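Local coordinates for mRNA transport regulator MTR2 (Candida albicans, PDB 1Q42), which affects the transport of mRNA from the nucleus to the cytoplasm and interacts with the export factor Mex67, at residues A[83-87]-A[88-92]; A[93-96]-A[97-100]; A[111-114]-A[115-118]. All blocks are in the same frame, centred on the assembly; numbering follows the deposited sequence.

Contact 1. Residues A[83-87]-A[88-92]; sequences PQEDC and KLQFQ
Asp-86 caps the N terminus of helix 87-96 by turning its carboxylate toward the backbone amide of Leu-89. It is the N-cap residue, and Asp-86 OD2 accepts from Leu-89 N at 3.0 Å. The amide meets OD2 nearly along its C-O axis. The torsion that allows this puts Asp-86 CG between the backbone N and the carbonyl carbon (chi1 54°), which brings OD2 in front of the amides of the first turn. The same oxygen, Asp-86 OD2, also touches the aliphatic start of two helix residues, Lys-88 CB at 3.6 Å and Leu-89 CB at 3.5 Å. The first helical bonds follow: Gln-90 N to Asp-86 O, 3.1 Å, and Phe-91 N to Cys-87 O, 3.0 Å.

A second layer ties Glu-85 to the helix. Glu-85 CB sits 4.1 Å from Leu-89 CD2, and the two side chains run at about a right angle. Glu-85 and Gln-90 cross at a slant, with Glu-85 OE1 3.7 Å from Gln-90 CG.

Further out, Arg-68 forms a salt bridge with Asp-86 OD2, and Lys-93 pairs with Glu-85 OE2. Lys-88 runs extended away from the cap to a salt bridge with Glu-181. The Gln-90 amide is shared between two carbonyls. NE2 gives one bond to Ile-80 O. Gln-90 NE2 gives the other to Glu-85 O at 3.1 Å, in the plane of the amide but 45° above the plane of the Glu-85 carbonyl.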
ATOM      1  N   PRO A  83       9.590  10.592 -17.518  1.00 29.85           N
ATOM      2  CA  PRO A  83       9.620   9.901 -18.812  1.00 30.69           C
ATOM      3  C   PRO A  83       9.873   8.382 -18.731  1.00 30.42           C
ATOM      4  O   PRO A  83       9.253   7.670 -19.523  1.00 31.27           O
ATOM      5  CB  PRO A  83      10.735  10.633 -19.561  1.00 31.63           C
ATOM      6  CG  PRO A  83      10.634  12.039 -19.043  1.00 31.32           C
ATOM      7  CD  PRO A  83      10.385  11.836 -17.549  1.00 30.21           C
ATOM      8  N   GLN A  84      10.701   7.900 -17.795  1.00 29.62           N
ATOM      9  CA  GLN A  84      11.005   6.469 -17.664  1.00 28.88           C
ATOM     10  C   GLN A  84      10.164   5.664 -16.656  1.00 28.74           C
ATOM     11  O   GLN A  84      10.020   4.446 -16.804  1.00 28.92           O
ATOM     12  CB  GLN A  84      12.491   6.303 -17.305  1.00 29.33           C
ATOM     13  CG  GLN A  84      13.051   4.909 -17.533  1.00 29.17           C
ATOM     14  CD  GLN A  84      13.012   4.438 -18.992  1.00 30.88           C
ATOM     15  OE1 GLN A  84      13.043   5.247 -19.941  1.00 27.88           O
ATOM     16  NE2 GLN A  84      12.949   3.120 -19.167  1.00 30.66           N
ATOM     17  N   GLU A  85       9.617   6.319 -15.634  1.00 27.32           N
ATOM     18  CA  GLU A  85       8.926   5.612 -14.549  1.00 26.92           C
ATOM     19  C   GLU A  85       7.602   6.270 -14.195  1.00 26.31           C
ATOM     20  O   GLU A  85       7.558   7.441 -13.826  1.00 26.64           O
ATOM     21  CB  GLU A  85       9.800   5.554 -13.289  1.00 26.18           C
ATOM     22  CG  GLU A  85      11.198   5.035 -13.520  1.00 28.48           C
ATOM     23  CD  GLU A  85      11.936   4.810 -12.222  1.00 30.70           C
ATOM     24  OE1 GLU A  85      11.819   5.680 -11.323  1.00 32.03           O
ATOM     25  OE2 GLU A  85      12.604   3.768 -12.096  1.00 29.13           O
ATOM     26  N   ASP A  86       6.518   5.517 -14.307  1.00 26.19           N
ATOM     27  CA  ASP A  86       5.204   6.040 -13.937  1.00 26.43           C
ATOM     28  C   ASP A  86       5.068   6.061 -12.431  1.00 25.15           C
ATOM     29  O   ASP A  86       5.933   5.572 -11.695  1.00 23.60           O
ATOM     30  CB  ASP A  86       4.053   5.236 -14.566  1.00 26.93           C
ATOM     31  CG  ASP A  86       4.133   3.748 -14.270  1.00 28.78           C
ATOM     32  OD1 ASP A  86       4.065   2.972 -15.236  1.00 33.39           O
ATOM     33  OD2 ASP A  86       4.242   3.235 -13.134  1.00 28.33           O
ATOM     34  N   CYS A  87       3.969   6.635 -11.969  1.00 24.54           N
ATOM     35  CA  CYS A  87       3.809   6.868 -10.546  1.00 23.75           C
ATOM     36  C   CYS A  87       3.731   5.588  -9.745  1.00 22.27           C
ATOM     37  O   CYS A  87       4.232   5.546  -8.637  1.00 21.59           O
ATOM     38  CB  CYS A  87       2.578   7.728 -10.300  1.00 24.11           C
ATOM     39  SG  CYS A  87       2.888   9.436 -10.830  1.00 29.41           S
ATOM     40  N   LYS A  88       3.079   4.558 -10.282  1.00 21.18           N
ATOM     41  CA  LYS A  88       2.971   3.291  -9.550  1.00 20.81           C
ATOM     42  C   LYS A  88       4.358   2.721  -9.289  1.00 20.19           C
ATOM     43  O   LYS A  88       4.680   2.277  -8.176  1.00 19.81           O
ATOM     44  CB  LYS A  88       2.156   2.278 -10.347  1.00 21.16           C
ATOM     45  CG  LYS A  88       2.062   0.917  -9.685  1.00 21.97           C
ATOM     46  CD  LYS A  88       1.011   0.060 -10.353  1.00 21.25           C
ATOM     47  CE  LYS A  88       0.868  -1.302  -9.668  1.00 23.03           C
ATOM     48  NZ  LYS A  88      -0.061  -2.194 -10.427  1.00 22.89           N
ATOM     49  N   LEU A  89       5.185   2.742 -10.319  1.00 20.24           N
ATOM     50  CA  LEU A  89       6.546   2.190 -10.207  1.00 20.80           C
ATOM     51  C   LEU A  89       7.379   2.963  -9.216  1.00 20.23           C
ATOM     52  O   LEU A  89       8.063   2.377  -8.382  1.00 20.69           O
ATOM     53  CB  LEU A  89       7.230   2.176 -11.576  1.00 21.21           C
ATOM     54  CG  LEU A  89       8.675   1.675 -11.655  1.00 23.48           C
ATOM     55  CD1 LEU A  89       8.839   0.329 -10.945  1.00 24.95           C
ATOM     56  CD2 LEU A  89       9.104   1.567 -13.116  1.00 27.37           C
ATOM     57  N   GLN A  90       7.336   4.286  -9.290  1.00 19.74           N
ATOM     58  CA  GLN A  90       8.044   5.106  -8.321  1.00 19.29           C
ATOM     59  C   GLN A  90       7.582   4.823  -6.888  1.00 18.81           C
ATOM     60  O   GLN A  90       8.406   4.766  -5.979  1.00 19.17           O
ATOM     61  CB  GLN A  90       7.885   6.583  -8.630  1.00 20.11           C
ATOM     62  CG  GLN A  90       8.697   7.036  -9.798  1.00 19.89           C
ATOM     63  CD  GLN A  90       8.567   8.506 -10.017  1.00 20.55           C
ATOM     64  OE1 GLN A  90       8.915   9.304  -9.152  1.00 22.17           O
ATOM     65  NE2 GLN A  90       8.015   8.874 -11.147  1.00 20.91           N
ATOM     66  N   PHE A  91       6.273   4.653  -6.687  1.00 17.93           N
ATOM     67  CA  PHE A  91       5.761   4.314  -5.350  1.00 17.91           C
ATOM     68  C   PHE A  91       6.308   2.981  -4.883  1.00 18.46           C
ATOM     69  O   PHE A  91       6.724   2.838  -3.719  1.00 18.80           O
ATOM     70  CB  PHE A  91       4.234   4.271  -5.279  1.00 17.28           C
ATOM     71  CG  PHE A  91       3.733   3.716  -3.990  1.00 16.73           C
ATOM     72  CD1 PHE A  91       3.708   4.507  -2.858  1.00 17.26           C
ATOM     73  CD2 PHE A  91       3.355   2.391  -3.889  1.00 17.99           C
ATOM     74  CE1 PHE A  91       3.303   3.987  -1.641  1.00 18.29           C
ATOM     75  CE2 PHE A  91       2.956   1.872  -2.669  1.00 16.73           C
ATOM     76  CZ  PHE A  91       2.928   2.676  -1.557  1.00 15.81           C
ATOM     77  N   GLN A  92       6.321   1.997  -5.774  1.00 19.12           N
ATOM     78  CA  GLN A  92       6.784   0.662  -5.383  1.00 19.77           C
ATOM     79  C   GLN A  92       8.250   0.703  -4.990  1.00 19.95           C
ATOM     80  O   GLN A  92       8.660   0.052  -4.020  1.00 19.77           O
ATOM     81  CB  GLN A  92       6.568  -0.346  -6.509  1.00 20.51           C
ATOM     82  CG  GLN A  92       5.130  -0.823  -6.607  1.00 20.93           C
ATOM     83  CD  GLN A  92       4.798  -1.582  -7.881  1.00 22.29           C
ATOM     84  OE1 GLN A  92       5.523  -1.514  -8.874  1.00 23.50           O
ATOM     85  NE2 GLN A  92       3.688  -2.323  -7.850  1.00 22.61           N
TER

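Contact 2. Residues A[93-96]-A[97-100]; sequences KKWL and QTPL
Lys-93 meets Gln-97 one turn on, through its carbonyl. Gln-97 CG lies 3.5 Å from Lys-93 O. The Gln-97 chain then bends at chi2 (-50°), which folds the amide back against the helix end. A water donates to Lys-93 O and makes a weak bond with Gln-97 NE2. The Lys-93 amine turns elsewhere, to a salt bridge with Glu-85.

Lys-94 contributes its carbonyl as well. Gln-97 N gives Lys-94 O a long bond of 3.3 Å, from well above the carbonyl plane.

Trp-95 meets Thr-98 both through its carbonyl and through its ring. Thr-98 OG1 reaches Trp-95 O in the carbonyl plane at 2.7 Å, and Thr-98 N reaches it from above that plane at 3.0 Å. Thr-98 OG1 also sits over the centre of one face of the Trp-95 indole, 3.9 Å above it, and Thr-98 CG2 is 4.0 Å from Trp-95 CE3. Arg-136 NH2 bonds to the same hydroxyl. The indole is fixed further by a bond from NE1 to Leu-40 O and by an edge-to-face contact with Tyr-188.

Leu-96 and Gln-97 meet at a slant, with Leu-96 CD2 3.6 Å from Gln-97 NE2. A second water donates to both Leu-96 O and Thr-98 O. Such bonds as those from Gln-97 N and Thr-98 N, from residue i+3 to carbonyl i, are common where a helix winds down at its C-terminal end. In this NTF2-like fold the chain passes from that turn into strand 101-113.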
ATOM      1  N   LYS A  93       9.035   1.499  -5.709  1.00 20.27           N
ATOM      2  CA  LYS A  93      10.467   1.627  -5.402  1.00 21.45           C
ATOM      3  C   LYS A  93      10.689   2.333  -4.054  1.00 21.03           C
ATOM      4  O   LYS A  93      11.638   2.024  -3.320  1.00 21.67           O
ATOM      5  CB  LYS A  93      11.174   2.387  -6.516  1.00 22.02           C
ATOM      6  CG  LYS A  93      11.356   1.592  -7.782  1.00 24.23           C
ATOM      7  CD  LYS A  93      12.114   2.411  -8.837  1.00 28.08           C
ATOM      8  CE  LYS A  93      13.577   2.057  -8.921  1.00 30.00           C
ATOM      9  NZ  LYS A  93      14.168   2.450 -10.245  1.00 30.46           N
ATOM     10  N   LYS A  94       9.807   3.270  -3.728  1.00 21.38           N
ATOM     11  CA  LYS A  94       9.876   4.000  -2.468  1.00 21.76           C
ATOM     12  C   LYS A  94       9.485   3.092  -1.329  1.00 20.86           C
ATOM     13  O   LYS A  94      10.142   3.070  -0.289  1.00 20.75           O
ATOM     14  CB  LYS A  94       8.920   5.202  -2.469  1.00 22.74           C
ATOM     15  CG  LYS A  94       9.494   6.443  -3.121  1.00 26.87           C
ATOM     16  CD  LYS A  94       8.422   7.525  -3.285  1.00 32.38           C
ATOM     17  CE  LYS A  94       8.931   8.888  -2.854  1.00 35.59           C
ATOM     18  NZ  LYS A  94       9.877   9.458  -3.846  1.00 37.59           N
ATOM     19  N   TRP A  95       8.377   2.381  -1.512  1.00 20.46           N
ATOM     20  CA  TRP A  95       7.813   1.529  -0.439  1.00 19.95           C
ATOM     21  C   TRP A  95       8.728   0.347  -0.147  1.00 20.96           C
ATOM     22  O   TRP A  95       8.872  -0.084   1.011  1.00 20.67           O
ATOM     23  CB  TRP A  95       6.378   1.062  -0.798  1.00 20.18           C
ATOM     24  CG  TRP A  95       5.704   0.399   0.349  1.00 17.73           C
ATOM     25  CD1 TRP A  95       5.476  -0.935   0.516  1.00 16.64           C
ATOM     26  CD2 TRP A  95       5.226   1.040   1.539  1.00 18.58           C
ATOM     27  NE1 TRP A  95       4.896  -1.164   1.745  1.00 18.72           N
ATOM     28  CE2 TRP A  95       4.717   0.032   2.385  1.00 18.35           C
ATOM     29  CE3 TRP A  95       5.155   2.373   1.969  1.00 20.51           C
ATOM     30  CZ2 TRP A  95       4.147   0.309   3.639  1.00 19.52           C
ATOM     31  CZ3 TRP A  95       4.594   2.648   3.219  1.00 20.89           C
ATOM     32  CH2 TRP A  95       4.094   1.621   4.036  1.00 19.81           C
ATOM     33  N   LEU A  96       9.397  -0.137  -1.186  1.00 21.88           N
ATOM     34  CA  LEU A  96      10.345  -1.241  -1.074  1.00 22.91           C
ATOM     35  C   LEU A  96      11.450  -0.963  -0.050  1.00 23.55           C
ATOM     36  O   LEU A  96      11.966  -1.900   0.600  1.00 23.79           O
ATOM     37  CB  LEU A  96      10.963  -1.499  -2.456  1.00 23.34           C
ATOM     38  CG  LEU A  96      12.087  -2.530  -2.530  1.00 24.47           C
ATOM     39  CD1 LEU A  96      11.531  -3.906  -2.253  1.00 23.47           C
ATOM     40  CD2 LEU A  96      12.730  -2.445  -3.905  1.00 23.54           C
ATOM     41  N   GLN A  97      11.826   0.309   0.085  1.00 23.79           N
ATOM     42  CA  GLN A  97      12.895   0.708   1.009  1.00 25.03           C
ATOM     43  C   GLN A  97      12.475   0.784   2.486  1.00 24.54           C
ATOM     44  O   GLN A  97      13.337   0.895   3.363  1.00 25.64           O
ATOM     45  CB  GLN A  97      13.536   2.033   0.580  1.00 25.58           C
ATOM     46  CG  GLN A  97      14.109   2.062  -0.836  1.00 29.46           C
ATOM     47  CD  GLN A  97      15.029   0.881  -1.151  1.00 34.33           C
ATOM     48  OE1 GLN A  97      16.067   0.717  -0.518  1.00 37.51           O
ATOM     49  NE2 GLN A  97      14.638   0.058  -2.128  1.00 37.57           N
ATOM     50  N   THR A  98      11.181   0.685   2.781  1.00 23.67           N
ATOM     51  CA  THR A  98      10.734   0.595   4.173  1.00 22.43           C
ATOM     52  C   THR A  98      11.049  -0.787   4.746  1.00 22.41           C
ATOM     53  O   THR A  98      11.095  -1.777   4.018  1.00 20.97           O
ATOM     54  CB  THR A  98       9.203   0.872   4.337  1.00 22.51           C
ATOM     55  OG1 THR A  98       8.416  -0.119   3.642  1.00 21.30           O
ATOM     56  CG2 THR A  98       8.790   2.203   3.731  1.00 22.84           C
ATOM     57  N   PRO A  99      11.230  -0.875   6.058  1.00 22.00           N
ATOM     58  CA  PRO A  99      11.234  -2.189   6.699  1.00 22.14           C
ATOM     59  C   PRO A  99       9.869  -2.829   6.520  1.00 21.54           C
ATOM     60  O   PRO A  99       8.890  -2.154   6.194  1.00 20.44           O
ATOM     61  CB  PRO A  99      11.508  -1.881   8.182  1.00 22.52           C
ATOM     62  CG  PRO A  99      11.956  -0.442   8.211  1.00 22.86           C
ATOM     63  CD  PRO A  99      11.369   0.225   7.028  1.00 22.44           C
ATOM     64  N   LEU A 100       9.796  -4.134   6.748  1.00 21.50           N
ATOM     65  CA  LEU A 100       8.529  -4.826   6.641  1.00 21.49           C
ATOM     66  C   LEU A 100       7.517  -4.135   7.547  1.00 21.06           C
ATOM     67  O   LEU A 100       7.853  -3.741   8.645  1.00 21.39           O
ATOM     68  CB  LEU A 100       8.676  -6.279   7.087  1.00 22.36           C
ATOM     69  CG  LEU A 100       7.446  -7.174   6.929  1.00 23.55           C
ATOM     70  CD1 LEU A 100       7.006  -7.226   5.472  1.00 25.02           C
ATOM     71  CD2 LEU A 100       7.746  -8.563   7.472  1.00 25.25           C
TER
HETATM   72  O   HOH W   1      13.942   1.147  -4.547  1.00 36.32           O
HETATM   73  O   HOH W   2      13.200  -2.958   2.874  1.00 24.53           O

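Contact 3. Residues A[111-114]-A[115-118]; sequences HLIP and GTGT
Ile-113 O is gripped twice by Thr-116. Thr-116 N reaches Ile-113 O at 3.2 Å and Thr-116 OG1 reaches it at 2.7 Å. Both donors come from the same face of the carbonyl plane and are tilted only moderately out of it. Thr-116 OG1 is itself a meeting point. It gives its proton to Ile-113 O, and Thr-116 OG1 accepts two bonds from Thr-118, one from Thr-118 OG1 at 2.8 Å and one from Thr-118 N at 3.2 Å. The three bonds hold the hydroxyl on the inside of the loop. The side-chain torsion puts it there, with OG1 between the backbone N and the carbonyl carbon (chi1 70°). The bond from Thr-118 N makes this an ST turn.

The same setting brings the methyl of Thr-116 against Ile-113. The side chains meet at a slant, and Ile-113 CG2 and Thr-116 CG2 are 3.5 Å apart. Ile-113 CB also lies 3.4 Å from Thr-116 OG1.

Residues 113-116 form a type II beta turn, with Pro-114 and Gly-115 at its two central positions. It is part of the connection between strands 101-113 and 118-129, which are antiparallel neighbours in the sheet of the NTF2-like fold. Gly-115 has phi 87°, an angle at which a CB would press on Pro-114 O. Gly-117 also has a positive phi, and its backbone is hydrogen-bonded to that of Glu-174.

Behind the turn, Ile-113 N points almost straight at Thr-118 O (3.0 Å, N-H...O angle 171°), in the plane of that carbonyl. Leu-112 comes up to the same oxygen with carbon: Leu-112 CG lies 3.8 Å from Thr-118 O. The Thr-118 side chain rests on Val-171 and Asp-173 of the next strand, 164-173.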
ATOM      1  N   HIS A 111     -18.066   6.220  -0.233  1.00 23.80           N
ATOM      2  CA  HIS A 111     -19.243   6.705  -0.956  1.00 24.65           C
ATOM      3  C   HIS A 111     -18.970   6.632  -2.439  1.00 23.47           C
ATOM      4  O   HIS A 111     -17.901   7.030  -2.879  1.00 22.13           O
ATOM      5  CB  HIS A 111     -19.488   8.182  -0.652  1.00 25.50           C
ATOM      6  CG  HIS A 111     -20.019   8.450   0.716  1.00 30.81           C
ATOM      7  ND1 HIS A 111     -21.335   8.230   1.056  1.00 35.94           N
ATOM      8  CD2 HIS A 111     -19.418   8.946   1.825  1.00 35.10           C
ATOM      9  CE1 HIS A 111     -21.524   8.577   2.318  1.00 37.65           C
ATOM     10  NE2 HIS A 111     -20.377   9.010   2.808  1.00 37.19           N
ATOM     11  N   LEU A 112     -19.945   6.167  -3.217  1.00 22.45           N
ATOM     12  CA  LEU A 112     -19.899   6.351  -4.651  1.00 23.64           C
ATOM     13  C   LEU A 112     -20.058   7.840  -4.991  1.00 23.27           C
ATOM     14  O   LEU A 112     -20.842   8.550  -4.335  1.00 24.17           O
ATOM     15  CB  LEU A 112     -21.033   5.571  -5.306  1.00 24.61           C
ATOM     16  CG  LEU A 112     -20.956   5.668  -6.825  1.00 27.50           C
ATOM     17  CD1 LEU A 112     -20.792   4.303  -7.442  1.00 32.00           C
ATOM     18  CD2 LEU A 112     -22.170   6.409  -7.373  1.00 29.82           C
ATOM     19  N   ILE A 113     -19.289   8.311  -5.974  1.00 22.69           N
ATOM     20  CA  ILE A 113     -19.440   9.652  -6.532  1.00 22.79           C
ATOM     21  C   ILE A 113     -20.348   9.565  -7.766  1.00 22.81           C
ATOM     22  O   ILE A 113     -19.931   9.047  -8.814  1.00 22.25           O
ATOM     23  CB  ILE A 113     -18.055  10.263  -6.895  1.00 23.01           C
ATOM     24  CG1 ILE A 113     -17.119  10.253  -5.685  1.00 23.29           C
ATOM     25  CG2 ILE A 113     -18.188  11.698  -7.428  1.00 23.24           C
ATOM     26  CD1 ILE A 113     -17.676  10.884  -4.449  1.00 25.00           C
ATOM     27  N   PRO A 114     -21.592  10.036  -7.641  1.00 22.93           N
ATOM     28  CA  PRO A 114     -22.568   9.899  -8.733  1.00 24.05           C
ATOM     29  C   PRO A 114     -22.023  10.322 -10.096  1.00 24.74           C
ATOM     30  O   PRO A 114     -21.424  11.390 -10.228  1.00 24.74           O
ATOM     31  CB  PRO A 114     -23.722  10.805  -8.279  1.00 24.02           C
ATOM     32  CG  PRO A 114     -23.671  10.749  -6.807  1.00 23.79           C
ATOM     33  CD  PRO A 114     -22.185  10.718  -6.476  1.00 22.51           C
ATOM     34  N   GLY A 115     -22.195   9.464 -11.100  1.00 25.80           N
ATOM     35  CA  GLY A 115     -21.826   9.794 -12.469  1.00 26.80           C
ATOM     36  C   GLY A 115     -20.383   9.522 -12.893  1.00 27.19           C
ATOM     37  O   GLY A 115     -20.026   9.720 -14.063  1.00 28.23           O
ATOM     38  N   THR A 116     -19.544   9.055 -11.971  1.00 26.41           N
ATOM     39  CA  THR A 116     -18.115   8.899 -12.253  1.00 26.45           C
ATOM     40  C   THR A 116     -17.623   7.456 -12.383  1.00 26.60           C
ATOM     41  O   THR A 116     -16.509   7.229 -12.830  1.00 27.54           O
ATOM     42  CB  THR A 116     -17.310   9.613 -11.157  1.00 25.57           C
ATOM     43  OG1 THR A 116     -17.448   8.891  -9.928  1.00 23.81           O
ATOM     44  CG2 THR A 116     -17.895  10.982 -10.861  1.00 27.43           C
ATOM     45  N   GLY A 117     -18.429   6.483 -11.980  1.00 26.76           N
ATOM     46  CA  GLY A 117     -17.973   5.108 -11.920  1.00 27.24           C
ATOM     47  C   GLY A 117     -16.841   4.872 -10.922  1.00 26.64           C
ATOM     48  O   GLY A 117     -16.121   3.885 -11.034  1.00 27.29           O
ATOM     49  N   THR A 118     -16.690   5.766  -9.942  1.00 26.09           N
ATOM     50  CA  THR A 118     -15.690   5.613  -8.888  1.00 24.96           C
ATOM     51  C   THR A 118     -16.305   5.809  -7.506  1.00 24.18           C
ATOM     52  O   THR A 118     -17.312   6.494  -7.343  1.00 23.00           O
ATOM     53  CB  THR A 118     -14.539   6.643  -9.037  1.00 24.94           C
ATOM     54  OG1 THR A 118     -15.035   7.974  -8.844  1.00 25.97           O
ATOM     55  CG2 THR A 118     -13.947   6.654 -10.444  1.00 26.09           C
TER

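Overall arrangement
From the N terminus, contact 1 comes first. It closes the passage from the loop after strand 77-78 into helix 87-96. Contact 2 follows on the same helix and closes its other end, before strand 101-113 begins. The two touch through the salt bridge from Glu-85 to Lys-93, and their centres are 14 Å apart. Contact 3 lies at the far end of strand 101-113 and closes the connection to strand 118-129. It is remote: its centre is 32 Å from that of contact 2, on the opposite side of the chain's centre. The three contacts run in series; none nests in or crosses another.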